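Local coordinates for protein WYL1 (Ruminococcus sp., PDB 6OAW) that probably acts as an accessory protein that modulates Type VI-D CRISPR-Cas immunity, and contains a WYL domain, at residues B[214-227]-B[239-252]. Sequence-based numbering, arbitrary orientation.
Sequences YSREKRRIRLIPYR and LVCLSDEKSAGKEF
The antiparallel β-hairpin of strands 219-230 and 237-243, part of an antiparallel sheet, probably that of the WYL domain, illustrates how a side chain can stand in for one half of a backbone pair at a strand end. I224 and L242 form a hydrogen-bonded pair, with I224 N to L242 O at 2.8 Å. Further along, Y226 N and R227 N both donate to V240 O, a classic β bulge that shifts the register by one. At the other end D244 N still donates to R222 O, but the D244 carboxylate takes the other half: OD1 accepts from R222 N, nearly straight at 173°, and OD2 forms a salt bridge with R222 NE at 2.8 Å, met from above the carboxylate plane. The bend at chi3 (-71°) brings R222 NH2 to G249 O (2.9 Å, weak), while NH1 forms a salt bridge with E275. F252 CZ lies over the centre of one guanidinium face, the ring steeply inclined to it. Without this guanidinium, as with an alanine here, D244 and E275 would probably lose their cationic mate and F252 CZ its packing partner. I224 CD1 makes a CH-pi contact with that ring, 4.0 Å from its centroid. Beyond the strand, extended E245 lies against I221 CG2; its OE1 is hydrogen-bonded to Y257 OH, and its OE2 forms a salt bridge with R219 NH2 at 3.1 Å, met on the anti side.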
loop_
_atom_site.group_PDB
_atom_site.type_symbol
_atom_site.label_atom_id
_atom_site.label_comp_id
_atom_site.label_asym_id
_atom_site.label_seq_id
_atom_site.Cartn_x
_atom_site.Cartn_y
_atom_site.Cartn_z
ATOM N N TYR B 214 7.444 27.163 -3.063
ATOM C CA TYR B 214 7.454 28.207 -1.998
ATOM C C TYR B 214 6.772 29.494 -2.495
ATOM O O TYR B 214 6.952 30.541 -1.850
ATOM C CB TYR B 214 8.898 28.465 -1.515
ATOM C CG TYR B 214 9.528 27.275 -0.829
ATOM C CD1 TYR B 214 8.905 26.684 0.265
ATOM C CD2 TYR B 214 10.707 26.697 -1.297
ATOM C CE1 TYR B 214 9.437 25.568 0.892
ATOM C CE2 TYR B 214 11.259 25.578 -0.678
ATOM C CZ TYR B 214 10.624 25.027 0.429
ATOM O OH TYR B 214 11.099 23.917 1.057
ATOM N N SER B 215 6.013 29.417 -3.595
ATOM C CA SER B 215 5.325 30.575 -4.228
ATOM C C SER B 215 4.056 30.107 -4.957
ATOM O O SER B 215 4.023 28.940 -5.390
ATOM C CB SER B 215 6.265 31.314 -5.148
ATOM O OG SER B 215 7.077 30.418 -5.888
ATOM N N ARG B 216 3.038 30.981 -5.049
ATOM C CA ARG B 216 1.782 30.731 -5.817
ATOM C C ARG B 216 2.119 30.797 -7.310
ATOM O O ARG B 216 1.702 29.868 -8.008
ATOM C CB ARG B 216 0.657 31.718 -5.472
ATOM C CG ARG B 216 -0.707 31.336 -6.042
ATOM N N GLU B 217 2.845 31.832 -7.765
ATOM C CA GLU B 217 3.359 31.916 -9.161
ATOM C C GLU B 217 4.749 31.252 -9.235
ATOM O O GLU B 217 5.524 31.360 -8.276
ATOM C CB GLU B 217 3.400 33.349 -9.696
ATOM C CG GLU B 217 2.105 34.155 -9.513
ATOM C CD GLU B 217 0.854 33.814 -10.327
ATOM O OE1 GLU B 217 0.851 32.817 -11.093
ATOM O OE2 GLU B 217 -0.144 34.555 -10.181
ATOM N N LYS B 218 5.021 30.570 -10.354
ATOM C CA LYS B 218 6.322 29.975 -10.732
ATOM C C LYS B 218 7.442 31.013 -10.597
ATOM O O LYS B 218 7.311 32.096 -11.175
ATOM C CB LYS B 218 6.220 29.415 -12.156
ATOM C CG LYS B 218 5.198 28.297 -12.310
ATOM C CD LYS B 218 5.291 27.502 -13.580
ATOM C CE LYS B 218 4.695 26.124 -13.375
ATOM N NZ LYS B 218 4.371 25.469 -14.660
ATOM N N ARG B 219 8.503 30.653 -9.860
ATOM C CA ARG B 219 9.808 31.373 -9.747
ATOM C C ARG B 219 10.885 30.587 -10.517
ATOM O O ARG B 219 11.036 29.379 -10.238
ATOM C CB ARG B 219 10.241 31.490 -8.276
ATOM C CG ARG B 219 9.594 32.611 -7.471
ATOM C CD ARG B 219 9.858 32.436 -5.980
ATOM N NE ARG B 219 9.193 33.436 -5.154
ATOM C CZ ARG B 219 9.147 33.430 -3.818
ATOM N NH1 ARG B 219 8.517 34.398 -3.173
ATOM N NH2 ARG B 219 9.731 32.468 -3.127
ATOM N N ARG B 220 11.632 31.237 -11.422
ATOM C CA ARG B 220 12.871 30.676 -12.018
ATOM C C ARG B 220 13.990 30.789 -10.982
ATOM O O ARG B 220 14.406 31.923 -10.680
ATOM C CB ARG B 220 13.241 31.395 -13.320
ATOM C CG ARG B 220 14.495 30.853 -14.005
ATOM C CD ARG B 220 14.422 30.764 -15.529
ATOM N NE ARG B 220 15.601 31.246 -16.262
ATOM C CZ ARG B 220 16.328 30.537 -17.136
ATOM N NH1 ARG B 220 16.028 29.275 -17.422
ATOM N NH2 ARG B 220 17.342 31.115 -17.752
ATOM N N ILE B 221 14.443 29.645 -10.457
ATOM C CA ILE B 221 15.495 29.529 -9.404
ATOM C C ILE B 221 16.650 28.690 -9.957
ATOM O O ILE B 221 16.505 28.112 -11.057
ATOM C CB ILE B 221 14.916 28.941 -8.107
ATOM C CG1 ILE B 221 14.450 27.494 -8.271
ATOM C CG2 ILE B 221 13.796 29.820 -7.588
ATOM C CD1 ILE B 221 14.087 26.820 -6.956
ATOM N N ARG B 222 17.756 28.649 -9.216
ATOM C CA ARG B 222 18.953 27.833 -9.530
ATOM C C ARG B 222 19.044 26.713 -8.496
ATOM O O ARG B 222 18.931 27.004 -7.288
ATOM C CB ARG B 222 20.194 28.721 -9.570
ATOM C CG ARG B 222 20.162 29.738 -10.702
ATOM C CD ARG B 222 21.458 30.512 -10.822
ATOM N NE ARG B 222 21.576 31.423 -9.699
ATOM C CZ ARG B 222 22.725 31.888 -9.211
ATOM N NH1 ARG B 222 23.884 31.511 -9.728
ATOM N NH2 ARG B 222 22.710 32.720 -8.186
ATOM N N LEU B 223 19.173 25.470 -8.973
ATOM C CA LEU B 223 19.297 24.259 -8.128
ATOM C C LEU B 223 20.645 23.605 -8.382
ATOM O O LEU B 223 21.038 23.500 -9.545
ATOM C CB LEU B 223 18.204 23.261 -8.490
ATOM C CG LEU B 223 16.772 23.754 -8.332
ATOM C CD1 LEU B 223 15.815 22.678 -8.806
ATOM C CD2 LEU B 223 16.482 24.135 -6.888
ATOM N N ILE B 224 21.281 23.134 -7.312
ATOM C CA ILE B 224 22.408 22.161 -7.352
ATOM C C ILE B 224 21.863 20.868 -6.762
ATOM O O ILE B 224 21.781 20.742 -5.543
ATOM C CB ILE B 224 23.646 22.683 -6.596
ATOM C CG1 ILE B 224 24.041 24.099 -7.037
ATOM C CG2 ILE B 224 24.796 21.694 -6.774
ATOM C CD1 ILE B 224 25.115 24.737 -6.188
ATOM N N PRO B 225 21.381 19.921 -7.595
ATOM C CA PRO B 225 20.748 18.702 -7.098
ATOM C C PRO B 225 21.699 17.882 -6.224
ATOM O O PRO B 225 22.869 17.865 -6.519
ATOM C CB PRO B 225 20.427 17.900 -8.369
ATOM C CG PRO B 225 20.376 18.947 -9.458
ATOM C CD PRO B 225 21.432 19.959 -9.064
ATOM N N TYR B 226 21.180 17.217 -5.197
ATOM C CA TYR B 226 21.957 16.275 -4.355
ATOM C C TYR B 226 21.390 14.854 -4.496
ATOM O O TYR B 226 22.088 13.958 -4.951
ATOM C CB TYR B 226 22.000 16.747 -2.902
ATOM C CG TYR B 226 22.948 15.917 -2.086
ATOM C CD1 TYR B 226 24.304 16.194 -2.036
ATOM C CD2 TYR B 226 22.486 14.784 -1.448
ATOM C CE1 TYR B 226 25.177 15.379 -1.332
ATOM C CE2 TYR B 226 23.336 13.966 -0.727
ATOM C CZ TYR B 226 24.686 14.260 -0.683
ATOM O OH TYR B 226 25.490 13.454 0.046
ATOM N N ARG B 227 20.135 14.648 -4.118
ATOM C CA ARG B 227 19.501 13.310 -4.239
ATOM C C ARG B 227 17.987 13.474 -4.190
ATOM O O ARG B 227 17.510 14.375 -3.460
ATOM C CB ARG B 227 19.996 12.376 -3.132
ATOM C CG ARG B 227 19.652 10.908 -3.367
ATOM C CD ARG B 227 19.909 10.035 -2.138
ATOM N NE ARG B 227 21.321 10.034 -1.767
ATOM C CZ ARG B 227 21.804 9.777 -0.543
ATOM N NH1 ARG B 227 21.001 9.476 0.467
ATOM N NH2 ARG B 227 23.104 9.830 -0.340
ATOM N N LEU B 239 13.316 16.507 -4.219
ATOM C CA LEU B 239 14.724 16.777 -4.591
ATOM C C LEU B 239 15.393 17.492 -3.421
ATOM O O LEU B 239 15.057 18.661 -3.168
ATOM C CB LEU B 239 14.799 17.639 -5.849
ATOM C CG LEU B 239 16.213 18.066 -6.218
ATOM C CD1 LEU B 239 17.121 16.862 -6.394
ATOM C CD2 LEU B 239 16.207 18.900 -7.485
ATOM N N VAL B 240 16.279 16.805 -2.710
ATOM C CA VAL B 240 17.187 17.463 -1.736
ATOM C C VAL B 240 18.331 18.080 -2.533
ATOM O O VAL B 240 18.886 17.407 -3.390
ATOM C CB VAL B 240 17.675 16.505 -0.637
ATOM C CG1 VAL B 240 18.612 17.218 0.321
ATOM C CG2 VAL B 240 16.516 15.899 0.134
ATOM N N CYS B 241 18.616 19.356 -2.313
ATOM C CA CYS B 241 19.527 20.139 -3.191
ATOM C C CYS B 241 20.047 21.378 -2.463
ATOM O O CYS B 241 19.599 21.629 -1.348
ATOM C CB CYS B 241 18.783 20.567 -4.446
ATOM S SG CYS B 241 17.364 21.624 -4.073
ATOM N N LEU B 242 20.927 22.143 -3.107
ATOM C CA LEU B 242 21.149 23.567 -2.739
ATOM C C LEU B 242 20.330 24.424 -3.702
ATOM O O LEU B 242 20.264 24.051 -4.893
ATOM C CB LEU B 242 22.630 23.939 -2.802
ATOM C CG LEU B 242 23.592 22.959 -2.132
ATOM C CD1 LEU B 242 24.973 23.577 -2.009
ATOM C CD2 LEU B 242 23.085 22.522 -0.763
ATOM N N SER B 243 19.709 25.488 -3.187
ATOM C CA SER B 243 18.872 26.425 -3.973
ATOM C C SER B 243 19.186 27.875 -3.587
ATOM O O SER B 243 19.609 28.109 -2.437
ATOM C CB SER B 243 17.444 26.110 -3.776
ATOM O OG SER B 243 16.627 27.136 -4.319
ATOM N N ASP B 244 18.991 28.799 -4.530
ATOM C CA ASP B 244 19.210 30.255 -4.332
ATOM C C ASP B 244 17.856 30.942 -4.107
ATOM O O ASP B 244 17.812 32.166 -4.120
ATOM C CB ASP B 244 19.982 30.837 -5.519
ATOM C CG ASP B 244 19.129 31.022 -6.766
ATOM O OD1 ASP B 244 17.964 30.574 -6.747
ATOM O OD2 ASP B 244 19.614 31.654 -7.730
ATOM N N GLU B 245 16.780 30.188 -3.893
ATOM C CA GLU B 245 15.420 30.766 -3.782
ATOM C C GLU B 245 15.336 31.615 -2.508
ATOM O O GLU B 245 14.833 32.750 -2.607
ATOM C CB GLU B 245 14.340 29.687 -3.802
ATOM C CG GLU B 245 12.941 30.264 -3.929
ATOM C CD GLU B 245 11.819 29.242 -4.004
ATOM O OE1 GLU B 245 12.117 28.036 -3.960
ATOM O OE2 GLU B 245 10.651 29.674 -4.101
ATOM N N LYS B 246 15.788 31.084 -1.375
ATOM C CA LYS B 246 15.500 31.641 -0.021
ATOM C C LYS B 246 16.188 33.012 0.150
ATOM O O LYS B 246 15.657 33.856 0.897
ATOM C CB LYS B 246 15.905 30.633 1.063
ATOM N N SER B 247 17.316 33.232 -0.526
ATOM C CA SER B 247 18.077 34.506 -0.513
ATOM C C SER B 247 17.750 35.306 -1.780
ATOM O O SER B 247 18.372 36.351 -1.996
ATOM C CB SER B 247 19.543 34.238 -0.400
ATOM O OG SER B 247 19.960 33.524 -1.544
ATOM N N ALA B 248 16.830 34.806 -2.609
ATOM C CA ALA B 248 16.349 35.480 -3.842
ATOM C C ALA B 248 17.527 35.736 -4.789
ATOM O O ALA B 248 17.744 36.899 -5.141
ATOM C CB ALA B 248 15.638 36.775 -3.486
ATOM N N GLY B 249 18.266 34.687 -5.160
ATOM C CA GLY B 249 19.351 34.749 -6.160
ATOM C C GLY B 249 20.727 34.969 -5.548
ATOM O O GLY B 249 21.714 34.641 -6.226
ATOM N N LYS B 250 20.805 35.479 -4.315
ATOM C CA LYS B 250 22.076 35.969 -3.711
ATOM C C LYS B 250 23.028 34.791 -3.411
ATOM O O LYS B 250 24.217 34.958 -3.696
ATOM C CB LYS B 250 21.793 36.836 -2.474
ATOM N N GLU B 251 22.558 33.660 -2.861
ATOM C CA GLU B 251 23.456 32.553 -2.421
ATOM C C GLU B 251 22.694 31.234 -2.312
ATOM O O GLU B 251 21.453 31.238 -2.157
ATOM C CB GLU B 251 24.115 32.844 -1.065
ATOM C CG GLU B 251 23.128 32.890 0.097
ATOM C CD GLU B 251 23.726 33.167 1.472
ATOM O OE1 GLU B 251 24.952 33.223 1.578
ATOM O OE2 GLU B 251 22.954 33.303 2.437
ATOM N N PHE B 252 23.444 30.136 -2.353
ATOM C CA PHE B 252 22.935 28.746 -2.364
ATOM C C PHE B 252 22.796 28.243 -0.932
ATOM O O PHE B 252 23.776 28.343 -0.205
ATOM C CB PHE B 252 23.848 27.876 -3.230
ATOM C CG PHE B 252 23.631 28.113 -4.701
ATOM C CD1 PHE B 252 22.583 27.491 -5.367
ATOM C CD2 PHE B 252 24.421 29.016 -5.397
ATOM C CE1 PHE B 252 22.363 27.744 -6.712
ATOM C CE2 PHE B 252 24.206 29.255 -6.745
ATOM C CZ PHE B 252 23.172 28.622 -7.396
#